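Local structure of xylose isomerase domain protein TIM barrel (Planctomyces limnophilus, 3TVA) at residues V19-G24 with Q39-H44; A102-I107 with P117-H122; E198-V203 with T245-I250; D184-I189 with H211-L216. The protein binds magnesium in a TIM barrel of the xylose isomerase-like family and may be an isomerase, its substrate not established. One frame throughout, in Å; residues are numbered along the deposited sequence.

Contact 1. Residues V19-G24 with Q39-H44; sequences VDAGLG and QVHAPH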
loop_
_atom_site.group_PDB
_atom_site.type_symbol
_atom_site.label_atom_id
_atom_site.label_comp_id
_atom_site.label_asym_id
_atom_site.label_seq_id
_atom_site.Cartn_x
_atom_site.Cartn_y
_atom_site.Cartn_z
ATOM N N VAL A 19 12.021 4.682 6.605
ATOM C CA VAL A 19 13.018 5.298 7.493
ATOM C C VAL A 19 13.957 4.257 8.123
ATOM O O VAL A 19 15.183 4.333 7.998
ATOM C CB VAL A 19 12.341 6.083 8.632
ATOM C CG1 VAL A 19 13.397 6.706 9.560
ATOM C CG2 VAL A 19 11.408 7.134 8.059
ATOM N N ASP A 20 13.360 3.292 8.815
ATOM C CA ASP A 20 14.062 2.098 9.286
ATOM C C ASP A 20 13.269 0.820 8.961
ATOM O O ASP A 20 13.695 0.005 8.138
ATOM C CB ASP A 20 14.417 2.195 10.782
ATOM C CG ASP A 20 13.284 2.781 11.630
ATOM O OD1 ASP A 20 13.581 3.512 12.601
ATOM O OD2 ASP A 20 12.103 2.505 11.336
ATOM N N ALA A 21 12.107 0.665 9.598
ATOM C CA ALA A 21 11.272 -0.522 9.424
ATOM C C ALA A 21 10.716 -0.607 8.010
ATOM O O ALA A 21 10.575 0.410 7.338
ATOM C CB ALA A 21 10.129 -0.525 10.439
ATOM N N GLY A 22 10.389 -1.818 7.562
ATOM C CA GLY A 22 9.787 -2.003 6.249
ATOM C C GLY A 22 10.778 -2.303 5.128
ATOM O O GLY A 22 11.997 -2.328 5.337
ATOM N N LEU A 23 10.230 -2.563 3.943
ATOM C CA LEU A 23 10.995 -2.952 2.746
ATOM C C LEU A 23 11.334 -1.840 1.713
ATOM O O LEU A 23 11.845 -2.141 0.622
ATOM C CB LEU A 23 10.327 -4.156 2.063
ATOM C CG LEU A 23 10.044 -5.366 2.969
ATOM C CD1 LEU A 23 9.426 -6.519 2.175
ATOM C CD2 LEU A 23 11.286 -5.839 3.723
ATOM N N GLY A 24 10.995 -0.583 2.013
ATOM C CA GLY A 24 11.250 0.516 1.081
ATOM C C GLY A 24 12.705 0.980 0.997
ATOM O O GLY A 24 13.508 0.677 1.878
ATOM N N GLN A 39 5.578 7.345 -0.548
ATOM C CA GLN A 39 4.857 6.741 0.555
ATOM C C GLN A 39 5.928 6.204 1.482
ATOM O O GLN A 39 7.014 5.850 1.045
ATOM C CB GLN A 39 3.962 5.598 0.085
ATOM C CG GLN A 39 2.798 6.057 -0.770
ATOM C CD GLN A 39 1.838 4.926 -1.048
ATOM O OE1 GLN A 39 1.906 3.883 -0.404
ATOM N NE2 GLN A 39 0.937 5.119 -2.009
ATOM N N VAL A 40 5.641 6.185 2.772
ATOM C CA VAL A 40 6.655 5.824 3.744
ATOM C C VAL A 40 6.158 4.727 4.670
ATOM O O VAL A 40 5.069 4.835 5.245
ATOM C CB VAL A 40 7.024 7.044 4.619
ATOM C CG1 VAL A 40 8.176 6.707 5.539
ATOM C CG2 VAL A 40 7.387 8.226 3.736
ATOM N N HIS A 41 6.958 3.684 4.841
ATOM C CA HIS A 41 6.666 2.738 5.892
ATOM C C HIS A 41 6.921 3.419 7.248
ATOM O O HIS A 41 7.955 4.049 7.444
ATOM C CB HIS A 41 7.507 1.474 5.748
ATOM C CG HIS A 41 7.018 0.338 6.592
ATOM N ND1 HIS A 41 7.108 0.344 7.969
ATOM C CD2 HIS A 41 6.408 -0.825 6.258
ATOM C CE1 HIS A 41 6.596 -0.781 8.447
ATOM N NE2 HIS A 41 6.162 -1.505 7.428
ATOM N N ALA A 42 5.975 3.312 8.174
ATOM C CA ALA A 42 6.128 3.968 9.475
ATOM C C ALA A 42 7.366 3.446 10.196
ATOM O O ALA A 42 7.691 2.268 10.117
ATOM C CB ALA A 42 4.888 3.763 10.347
ATOM N N PRO A 43 8.063 4.337 10.897
ATOM C CA PRO A 43 9.276 3.959 11.623
ATOM C C PRO A 43 8.958 3.033 12.780
ATOM O O PRO A 43 7.786 2.876 13.156
ATOM C CB PRO A 43 9.815 5.296 12.133
ATOM C CG PRO A 43 8.621 6.185 12.208
ATOM C CD PRO A 43 7.726 5.761 11.069
ATOM N N HIS A 44 9.998 2.397 13.307
ATOM C CA HIS A 44 9.888 1.575 14.508
ATOM C C HIS A 44 9.344 2.392 15.679
ATOM O O HIS A 44 9.469 3.611 15.690
ATOM C CB HIS A 44 11.250 0.968 14.842
ATOM C CG HIS A 44 11.610 -0.201 13.975
ATOM N ND1 HIS A 44 10.870 -1.368 13.953
ATOM C CD2 HIS A 44 12.620 -0.379 13.089
ATOM C CE1 HIS A 44 11.415 -2.216 13.100
ATOM N NE2 HIS A 44 12.475 -1.639 12.560
HETATM O O HOH W 1 10.323 2.942 8.308
#
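One carboxylate oxygen does most of the polar work here. OD2 of D20 takes the backbone N of H44 on its syn lone pair at 2.9 Å, and the backbone N of A21 on its anti lone pair at 2.5 Å; OD1 is hydrogen-bonded to the T47 hydroxyl. CG of D20 sits in the crowded position between backbone N and carbonyl carbon (chi1 42°), folding the carboxylate back over its own chain. An alanine here would remove the acceptor of both the A21 and H44 N-H groups and would probably loosen the loop against H44. Water 1 accepts from D20 N and lies 2.8 Å from H41 O. The loop after strand 13-18 meets the end of strand 37-41 and the turn behind it, at the C-terminal rim of the TIM barrel, where the family carries its active site. Two CH-pi contacts follow: the A21 methyl CB stands 3.4 Å from the centroid of the H44 ring, and G22 CA lies over a face of the H41 ring, where a CB would clash with CG. The H41 ring is held by ND1 donating to A42 O at 2.9 Å. Apolar packing sets V19 CG2 obliquely against V40 CG1.

Contact 2. Residues A102-I107 with P117-H122; sequences AEMKEI and PAIGLH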
loop_
_atom_site.group_PDB
_atom_site.type_symbol
_atom_site.label_atom_id
_atom_site.label_comp_id
_atom_site.label_asym_id
_atom_site.label_seq_id
_atom_site.Cartn_x
_atom_site.Cartn_y
_atom_site.Cartn_z
ATOM N N ALA A 102 -3.511 -0.484 18.502
ATOM C CA ALA A 102 -2.853 0.608 19.228
ATOM C C ALA A 102 -1.655 1.173 18.442
ATOM O O ALA A 102 -1.430 2.385 18.411
ATOM C CB ALA A 102 -2.406 0.150 20.652
ATOM N N GLU A 103 -0.900 0.296 17.796
ATOM C CA GLU A 103 0.185 0.745 16.932
ATOM C C GLU A 103 -0.311 1.576 15.751
ATOM O O GLU A 103 0.321 2.574 15.404
ATOM C CB GLU A 103 1.008 -0.428 16.407
ATOM C CG GLU A 103 2.062 -0.911 17.352
ATOM C CD GLU A 103 3.196 -1.598 16.614
ATOM O OE1 GLU A 103 3.303 -2.837 16.724
ATOM O OE2 GLU A 103 3.972 -0.901 15.916
HETATM N N MSE A 104 -1.420 1.176 15.126
HETATM C CA MSE A 104 -1.954 1.940 13.979
HETATM C C MSE A 104 -2.390 3.329 14.441
HETATM O O MSE A 104 -2.268 4.318 13.705
HETATM C CB MSE A 104 -3.153 1.233 13.315
HETATM C CG MSE A 104 -2.804 0.208 12.254
HETATM SE SE MSE A 104 -1.650 0.888 10.822
HETATM C CE MSE A 104 -2.759 2.275 10.131
ATOM N N LYS A 105 -2.918 3.407 15.654
ATOM C CA LYS A 105 -3.259 4.717 16.210
ATOM C C LYS A 105 -2.033 5.598 16.484
ATOM O O LYS A 105 -2.087 6.794 16.248
ATOM C CB LYS A 105 -4.143 4.596 17.446
ATOM C CG LYS A 105 -5.529 4.017 17.127
ATOM C CD LYS A 105 -6.366 3.892 18.396
ATOM C CE LYS A 105 -7.643 3.111 18.120
ATOM N NZ LYS A 105 -8.429 2.931 19.357
ATOM N N GLU A 106 -0.936 5.019 16.966
ATOM C CA GLU A 106 0.316 5.781 17.099
ATOM C C GLU A 106 0.853 6.203 15.736
ATOM O O GLU A 106 1.430 7.269 15.595
ATOM C CB GLU A 106 1.405 4.952 17.768
ATOM C CG GLU A 106 1.174 4.591 19.201
ATOM C CD GLU A 106 2.198 3.559 19.662
ATOM O OE1 GLU A 106 1.818 2.655 20.449
ATOM O OE2 GLU A 106 3.374 3.649 19.206
ATOM N N ILE A 107 0.687 5.342 14.735
ATOM C CA ILE A 107 1.133 5.675 13.390
ATOM C C ILE A 107 0.282 6.821 12.831
ATOM O O ILE A 107 0.802 7.732 12.182
ATOM C CB ILE A 107 1.154 4.422 12.483
ATOM C CG1 ILE A 107 2.353 3.537 12.874
ATOM C CG2 ILE A 107 1.243 4.805 11.005
ATOM C CD1 ILE A 107 2.204 2.081 12.429
ATOM N N PRO A 117 -1.809 13.230 5.113
ATOM C CA PRO A 117 -3.276 13.063 5.089
ATOM C C PRO A 117 -3.767 11.611 5.152
ATOM O O PRO A 117 -4.978 11.374 5.245
ATOM C CB PRO A 117 -3.697 13.760 3.781
ATOM C CG PRO A 117 -2.523 13.554 2.882
ATOM C CD PRO A 117 -1.292 13.632 3.790
ATOM N N ALA A 118 -2.870 10.643 4.987
ATOM C CA ALA A 118 -3.330 9.269 4.875
ATOM C C ALA A 118 -2.396 8.247 5.502
ATOM O O ALA A 118 -1.172 8.401 5.485
ATOM C CB ALA A 118 -3.582 8.923 3.393
ATOM N N ILE A 119 -2.991 7.192 6.051
ATOM C CA ILE A 119 -2.226 6.043 6.506
ATOM C C ILE A 119 -2.706 4.800 5.769
ATOM O O ILE A 119 -3.831 4.763 5.265
ATOM C CB ILE A 119 -2.338 5.822 8.036
ATOM C CG1 ILE A 119 -3.792 5.625 8.454
ATOM C CG2 ILE A 119 -1.678 6.980 8.809
ATOM C CD1 ILE A 119 -3.963 5.566 9.976
ATOM N N GLY A 120 -1.909 3.745 5.770
ATOM C CA GLY A 120 -2.311 2.585 4.999
ATOM C C GLY A 120 -1.904 1.330 5.723
ATOM O O GLY A 120 -1.030 1.340 6.581
ATOM N N LEU A 121 -2.645 0.272 5.412
ATOM C CA LEU A 121 -2.612 -0.969 6.161
ATOM C C LEU A 121 -3.002 -2.144 5.269
ATOM O O LEU A 121 -4.019 -2.062 4.572
ATOM C CB LEU A 121 -3.651 -0.831 7.281
ATOM C CG LEU A 121 -4.219 -2.011 8.069
ATOM C CD1 LEU A 121 -3.257 -2.452 9.159
ATOM C CD2 LEU A 121 -5.556 -1.615 8.668
ATOM N N HIS A 122 -2.269 -3.260 5.359
ATOM C CA HIS A 122 -2.807 -4.536 4.885
ATOM C C HIS A 122 -3.459 -5.117 6.113
ATOM O O HIS A 122 -2.789 -5.531 7.061
ATOM C CB HIS A 122 -1.732 -5.498 4.338
ATOM C CG HIS A 122 -2.247 -6.883 4.034
ATOM N ND1 HIS A 122 -1.418 -7.983 3.930
ATOM C CD2 HIS A 122 -3.504 -7.341 3.812
ATOM C CE1 HIS A 122 -2.143 -9.058 3.669
ATOM N NE2 HIS A 122 -3.414 -8.696 3.590
#
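Helix 97-114 lies on the outside of the TIM barrel and runs back antiparallel to strand 118-121, the next strand in the chain: an alpha-to-beta step of the alternating fold. The two short axes are 9.7 Å apart at 152°, and the side-chain contacts are apolar and buried. Along the strand, the first residue to meet the helix is I119. Its CG1 takes the crowded position between backbone N and carbonyl carbon (chi1 58°), and from there CD1 reaches the methyl CE of selenomethionine M104 at 3.5 Å, the closest approach between the segments. The two side chains slide past each other in opposite directions. The other branch of I119, CG2, stands 4.3 Å from CG2 of I107, a looser touch one helical turn further on. G120 follows with no side chain, and its carbonyl O lies 4.1 Å from M104 CE. L121 then points back to the helix; its CG is anti to the backbone N, and the side chain crosses M104 obliquely. M104 can serve both I119 and L121 because its chain is bent at chi2 and chi3, laying selenium and methyl along the strand. On its other sides M104 packs against F74 and L144, and I107 against A42. At the L121 end, CD1 sits 4.1 Å from both SE and CG of M104.

Contact 3. Residues E198-V203 with T245-I250; sequences EALRKV and TTLWEI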
loop_
_atom_site.group_PDB
_atom_site.type_symbol
_atom_site.label_atom_id
_atom_site.label_comp_id
_atom_site.label_asym_id
_atom_site.label_seq_id
_atom_site.Cartn_x
_atom_site.Cartn_y
_atom_site.Cartn_z
ATOM N N GLU A 198 -9.564 -6.130 -13.836
ATOM C CA GLU A 198 -10.996 -6.294 -13.559
ATOM C C GLU A 198 -11.358 -5.889 -12.125
ATOM O O GLU A 198 -12.410 -5.301 -11.886
ATOM C CB GLU A 198 -11.445 -7.730 -13.815
ATOM C CG GLU A 198 -11.353 -8.141 -15.279
ATOM C CD GLU A 198 -11.518 -9.642 -15.490
ATOM O OE1 GLU A 198 -12.078 -10.322 -14.598
ATOM O OE2 GLU A 198 -11.080 -10.143 -16.553
ATOM N N ALA A 199 -10.496 -6.214 -11.169
ATOM C CA ALA A 199 -10.762 -5.859 -9.782
ATOM C C ALA A 199 -10.723 -4.343 -9.610
ATOM O O ALA A 199 -11.546 -3.784 -8.909
ATOM C CB ALA A 199 -9.763 -6.526 -8.832
ATOM N N LEU A 200 -9.747 -3.699 -10.243
ATOM C CA LEU A 200 -9.640 -2.245 -10.226
ATOM C C LEU A 200 -10.926 -1.564 -10.699
ATOM O O LEU A 200 -11.378 -0.605 -10.077
ATOM C CB LEU A 200 -8.480 -1.792 -11.112
ATOM C CG LEU A 200 -8.341 -0.277 -11.274
ATOM C CD1 LEU A 200 -8.080 0.403 -9.916
ATOM C CD2 LEU A 200 -7.225 0.039 -12.275
ATOM N N ARG A 201 -11.499 -2.039 -11.810
ATOM C CA ARG A 201 -12.759 -1.488 -12.296
ATOM C C ARG A 201 -13.856 -1.629 -11.246
ATOM O O ARG A 201 -14.651 -0.722 -11.050
ATOM C CB ARG A 201 -13.221 -2.180 -13.572
ATOM C CG ARG A 201 -12.371 -1.904 -14.809
ATOM C CD ARG A 201 -13.079 -2.444 -16.049
ATOM N NE ARG A 201 -12.464 -1.896 -17.247
ATOM C CZ ARG A 201 -12.790 -0.721 -17.770
ATOM N NH1 ARG A 201 -13.750 0.003 -17.220
ATOM N NH2 ARG A 201 -12.161 -0.283 -18.844
ATOM N N LYS A 202 -13.910 -2.779 -10.581
ATOM C CA LYS A 202 -14.965 -3.030 -9.607
ATOM C C LYS A 202 -14.856 -2.111 -8.394
ATOM O O LYS A 202 -15.871 -1.693 -7.840
ATOM C CB LYS A 202 -14.926 -4.486 -9.136
ATOM C CG LYS A 202 -15.611 -5.464 -10.067
ATOM C CD LYS A 202 -15.491 -6.882 -9.525
ATOM C CE LYS A 202 -16.389 -7.856 -10.270
ATOM N NZ LYS A 202 -16.155 -9.266 -9.832
ATOM N N VAL A 203 -13.629 -1.842 -7.951
ATOM C CA VAL A 203 -13.416 -1.071 -6.719
ATOM C C VAL A 203 -13.153 0.420 -6.925
ATOM O O VAL A 203 -12.799 1.121 -5.974
ATOM C CB VAL A 203 -12.366 -1.709 -5.777
ATOM C CG1 VAL A 203 -12.760 -3.154 -5.465
ATOM C CG2 VAL A 203 -10.949 -1.620 -6.370
ATOM N N THR A 245 -3.979 2.859 -18.262
ATOM C CA THR A 245 -5.046 3.348 -19.119
ATOM C C THR A 245 -6.390 3.193 -18.401
ATOM O O THR A 245 -7.264 4.046 -18.520
ATOM C CB THR A 245 -5.046 2.640 -20.497
ATOM O OG1 THR A 245 -3.702 2.579 -21.011
ATOM C CG2 THR A 245 -5.908 3.385 -21.478
ATOM N N THR A 246 -6.538 2.120 -17.629
ATOM C CA THR A 246 -7.737 1.924 -16.813
ATOM C C THR A 246 -7.809 2.934 -15.650
ATOM O O THR A 246 -8.877 3.478 -15.359
ATOM C CB THR A 246 -7.840 0.485 -16.270
ATOM O OG1 THR A 246 -7.794 -0.437 -17.362
ATOM C CG2 THR A 246 -9.136 0.292 -15.510
ATOM N N LEU A 247 -6.678 3.197 -14.998
ATOM C CA LEU A 247 -6.634 4.218 -13.940
ATOM C C LEU A 247 -7.059 5.568 -14.485
ATOM O O LEU A 247 -7.782 6.321 -13.832
ATOM C CB LEU A 247 -5.214 4.357 -13.369
ATOM C CG LEU A 247 -4.784 3.350 -12.295
ATOM C CD1 LEU A 247 -3.288 3.500 -11.958
ATOM C CD2 LEU A 247 -5.647 3.499 -11.038
ATOM N N TRP A 248 -6.590 5.886 -15.685
ATOM C CA TRP A 248 -6.933 7.163 -16.282
ATOM C C TRP A 248 -8.442 7.246 -16.515
ATOM O O TRP A 248 -9.067 8.245 -16.178
ATOM C CB TRP A 248 -6.179 7.356 -17.594
ATOM C CG TRP A 248 -6.405 8.694 -18.213
ATOM C CD1 TRP A 248 -7.169 8.978 -19.322
ATOM C CD2 TRP A 248 -5.859 9.940 -17.768
ATOM N NE1 TRP A 248 -7.127 10.331 -19.587
ATOM C CE2 TRP A 248 -6.334 10.942 -18.645
ATOM C CE3 TRP A 248 -5.009 10.305 -16.712
ATOM C CZ2 TRP A 248 -5.984 12.288 -18.499
ATOM C CZ3 TRP A 248 -4.668 11.639 -16.570
ATOM C CH2 TRP A 248 -5.154 12.615 -17.460
ATOM N N GLU A 249 -9.021 6.184 -17.069
ATOM C CA GLU A 249 -10.459 6.146 -17.343
ATOM C C GLU A 249 -11.335 6.345 -16.097
ATOM O O GLU A 249 -12.369 7.016 -16.154
ATOM C CB GLU A 249 -10.851 4.837 -18.032
ATOM C CG GLU A 249 -12.362 4.675 -18.123
ATOM C CD GLU A 249 -12.806 3.299 -18.565
ATOM O OE1 GLU A 249 -12.068 2.644 -19.342
ATOM O OE2 GLU A 249 -13.912 2.868 -18.150
ATOM N N ILE A 250 -10.927 5.791 -14.958
ATOM C CA ILE A 250 -11.765 5.912 -13.764
ATOM C C ILE A 250 -11.563 7.217 -13.005
ATOM O O ILE A 250 -12.183 7.435 -11.970
ATOM C CB ILE A 250 -11.594 4.746 -12.814
ATOM C CG1 ILE A 250 -10.165 4.743 -12.251
ATOM C CG2 ILE A 250 -11.937 3.449 -13.541
ATOM C CD1 ILE A 250 -9.927 3.690 -11.196
HETATM O O HOH W 2 -9.784 -1.883 -18.680
#
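The guanidinium of R201 and the carboxylate of E249 form a salt bridge end-on, two nitrogens to two oxygens: NH1 gives to OE2 at 3.0 Å, and NH2 to OE1 at the same 3.0 Å. The planes are not coplanar but turned 54° apart, so both oxygens are met from above the carboxylate plane. R201 reaches this far because its chain is extended from CG to NE, crossing the similarly extended E249 at about a right angle. The methyl CG2 of T246 lies over one face of the guanidinium, off-centre toward the rim, and also touches R201 CG. The T246 hydroxyl bonds to A242 O and accepts from water 2, which in turn accepts from R201 NH2 at 2.9 Å, so the water ties the arginine to the threonine.

L200 carries the buried half. Its CG is anti to the backbone N (chi1 175°), which sends the branches between the helices: CD2 slides past T246 CG2 at 3.8 Å and crosses L247 at about a right angle, with 4.0 Å to L247 CD2, while CD1 meets I250 CD1. An alanine here would remove both methyls and would probably leave T246, L247 and I250 poorly packed.

The segments run nearly parallel, 10° apart, with axes 10.4 Å from each other, as neighbouring outer helices of a TIM barrel do. L200 also reaches inward to F183 on strand 179-183, and V203 packs on helix 164-174; on the far helix, L247 touches W11 and Y252, and W248 stacks edge-to-face with W11 and Y10.

Contact 4. Residues D184-I189 with H211-L216; sequences DPANMI and HCKDAL. With MG (magnesium ion), chain C.
Magnesium is held by OD2 of D184 at 2.4 Å and by ND1 of H211 at 2.5 Å, with E158 and E259 completing the set of four protein ligands. The same OD2 also accepts from the ammonium of K213, NZ lying 2.9 Å away above the carboxylate plane, a salt bridge that would probably draw negative charge off the metal ligand. NZ is further only 2.7 Å from N187 OD1, while the side-chain nitrogen ND2 of N187 is hydrogen-bonded to T159 O. On the far side of H211, NE2 is hydrogen-bonded to Q39 OE1, which together with the metal holds the rotation of the imidazole. The other oxygen of D184, OD1, caps the helix that begins right behind it, accepting from N187 N at 3.2 Å and weakly from A186 N. D184 is thus both metal ligand and N-cap. D184 directly follows strand 179-183, and H211 lies on the neighbouring parallel strand 207-216, before its interruption, toward the C-terminal side of the barrel, where TIM barrels carry their active sites. Further out the contact turns apolar. K213, bent at chi2 and chi3, passes its CD over the methyl CB of A186 at 3.5 Å; that same methyl lies 4.0 Å from A215 CB. I189 finishes the row, its CG2 against A215 CB and 3.5 Å from L216 C, while P185 CD rests on H211 O.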
loop_
_atom_site.group_PDB
_atom_site.type_symbol
_atom_site.label_atom_id
_atom_site.label_comp_id
_atom_site.label_asym_id
_atom_site.label_seq_id
_atom_site.Cartn_x
_atom_site.Cartn_y
_atom_site.Cartn_z
ATOM N N ASP A 184 -2.989 -2.207 -5.304
ATOM C CA ASP A 184 -1.756 -2.879 -5.733
ATOM C C ASP A 184 -2.064 -4.082 -6.627
ATOM O O ASP A 184 -2.400 -5.149 -6.137
ATOM C CB ASP A 184 -0.875 -3.308 -4.556
ATOM C CG ASP A 184 0.454 -3.925 -5.018
ATOM O OD1 ASP A 184 0.538 -4.504 -6.120
ATOM O OD2 ASP A 184 1.451 -3.821 -4.296
ATOM N N PRO A 185 -2.006 -3.898 -7.945
ATOM C CA PRO A 185 -2.385 -5.003 -8.840
ATOM C C PRO A 185 -1.491 -6.249 -8.717
ATOM O O PRO A 185 -1.975 -7.364 -8.929
ATOM C CB PRO A 185 -2.255 -4.379 -10.224
ATOM C CG PRO A 185 -1.167 -3.340 -10.059
ATOM C CD PRO A 185 -1.261 -2.832 -8.638
ATOM N N ALA A 186 -0.209 -6.075 -8.389
ATOM C CA ALA A 186 0.685 -7.216 -8.312
ATOM C C ALA A 186 0.287 -8.146 -7.177
ATOM O O ALA A 186 0.453 -9.366 -7.293
ATOM C CB ALA A 186 2.139 -6.769 -8.163
ATOM N N ASN A 187 -0.270 -7.586 -6.101
ATOM C CA ASN A 187 -0.689 -8.404 -4.959
ATOM C C ASN A 187 -1.715 -9.465 -5.337
ATOM O O ASN A 187 -1.653 -10.590 -4.860
ATOM C CB ASN A 187 -1.218 -7.548 -3.792
ATOM C CG ASN A 187 -0.106 -6.747 -3.101
ATOM O OD1 ASN A 187 1.077 -6.928 -3.393
ATOM N ND2 ASN A 187 -0.487 -5.877 -2.168
HETATM N N MSE A 188 -2.653 -9.118 -6.207
HETATM C CA MSE A 188 -3.671 -10.090 -6.581
HETATM C C MSE A 188 -3.127 -11.209 -7.449
HETATM O O MSE A 188 -3.667 -12.314 -7.459
HETATM C CB MSE A 188 -4.830 -9.409 -7.268
HETATM C CG MSE A 188 -5.593 -8.509 -6.331
HETATM SE SE MSE A 188 -7.207 -8.031 -7.255
HETATM C CE MSE A 188 -8.161 -9.744 -7.138
ATOM N N ILE A 189 -2.054 -10.921 -8.177
ATOM C CA ILE A 189 -1.355 -11.960 -8.909
ATOM C C ILE A 189 -0.532 -12.826 -7.964
ATOM O O ILE A 189 -0.471 -14.047 -8.117
ATOM C CB ILE A 189 -0.484 -11.355 -10.016
ATOM C CG1 ILE A 189 -1.389 -10.667 -11.042
ATOM C CG2 ILE A 189 0.365 -12.424 -10.666
ATOM C CD1 ILE A 189 -0.654 -10.050 -12.210
ATOM N N HIS A 211 -0.104 1.498 -5.861
ATOM C CA HIS A 211 1.258 1.047 -6.040
ATOM C C HIS A 211 1.454 0.529 -7.458
ATOM O O HIS A 211 0.576 -0.141 -8.018
ATOM C CB HIS A 211 1.609 -0.012 -4.990
ATOM C CG HIS A 211 1.752 0.558 -3.613
ATOM N ND1 HIS A 211 1.769 -0.215 -2.475
ATOM C CD2 HIS A 211 1.876 1.842 -3.192
ATOM C CE1 HIS A 211 1.885 0.557 -1.411
ATOM N NE2 HIS A 211 1.958 1.813 -1.817
ATOM N N CYS A 212 2.586 0.883 -8.054
ATOM C CA CYS A 212 2.970 0.304 -9.323
ATOM C C CYS A 212 3.993 -0.766 -9.033
ATOM O O CYS A 212 5.131 -0.473 -8.661
ATOM C CB CYS A 212 3.567 1.362 -10.253
ATOM S SG CYS A 212 2.319 2.558 -10.777
ATOM N N LYS A 213 3.566 -2.010 -9.211
ATOM C CA LYS A 213 4.396 -3.169 -8.927
ATOM C C LYS A 213 3.942 -4.252 -9.902
ATOM O O LYS A 213 2.801 -4.222 -10.371
ATOM C CB LYS A 213 4.207 -3.623 -7.475
ATOM C CG LYS A 213 5.259 -4.630 -7.032
ATOM C CD LYS A 213 4.717 -5.645 -6.045
ATOM C CE LYS A 213 4.464 -5.053 -4.713
ATOM N NZ LYS A 213 3.442 -5.835 -3.933
ATOM N N ASP A 214 4.816 -5.202 -10.223
ATOM C CA ASP A 214 4.472 -6.221 -11.220
ATOM C C ASP A 214 4.783 -7.623 -10.691
ATOM O O ASP A 214 5.625 -7.789 -9.803
ATOM C CB ASP A 214 5.239 -5.960 -12.525
ATOM C CG ASP A 214 4.489 -6.448 -13.776
ATOM O OD1 ASP A 214 3.521 -7.236 -13.660
ATOM O OD2 ASP A 214 4.887 -6.041 -14.888
ATOM N N ALA A 215 4.108 -8.631 -11.236
ATOM C CA ALA A 215 4.329 -10.006 -10.798
ATOM C C ALA A 215 3.928 -11.010 -11.867
ATOM O O ALA A 215 3.152 -10.691 -12.769
ATOM C CB ALA A 215 3.563 -10.282 -9.503
ATOM N N LEU A 216 4.451 -12.227 -11.745
ATOM C CA LEU A 216 4.075 -13.340 -12.614
ATOM C C LEU A 216 3.134 -14.263 -11.849
ATOM O O LEU A 216 3.346 -14.513 -10.658
ATOM C CB LEU A 216 5.322 -14.129 -13.037
ATOM C CG LEU A 216 6.362 -13.381 -13.878
ATOM C CD1 LEU A 216 7.653 -14.219 -14.037
ATOM C CD2 LEU A 216 5.779 -13.008 -15.263
HETATM MG MG MG C . 1.844 -2.664 -2.246
#

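How the contacts relate
Contacts 1, 2 and 4 all reach the barrel sheet, while contact 3 joins two of the outer helices. Along the chain contact 1 closes before contact 2 opens, and both precede contacts 3 and 4, whose segments alternate. Contacts 1 and 2, with centres 12 Å apart, meet where A42 packs on I107. The centres of contacts 3 and 4 lie 14 Å apart, and the two touch at A199 and M188, on successive helices 196-203 and 185-190. Contacts 1 and 3 have centres 28 Å apart on opposite sides of the chain's centre. Q39 of contact 1 reaches the magnesium ligand H211 of contact 4 across the barrel interior, tying strand 37-41 to the metal site.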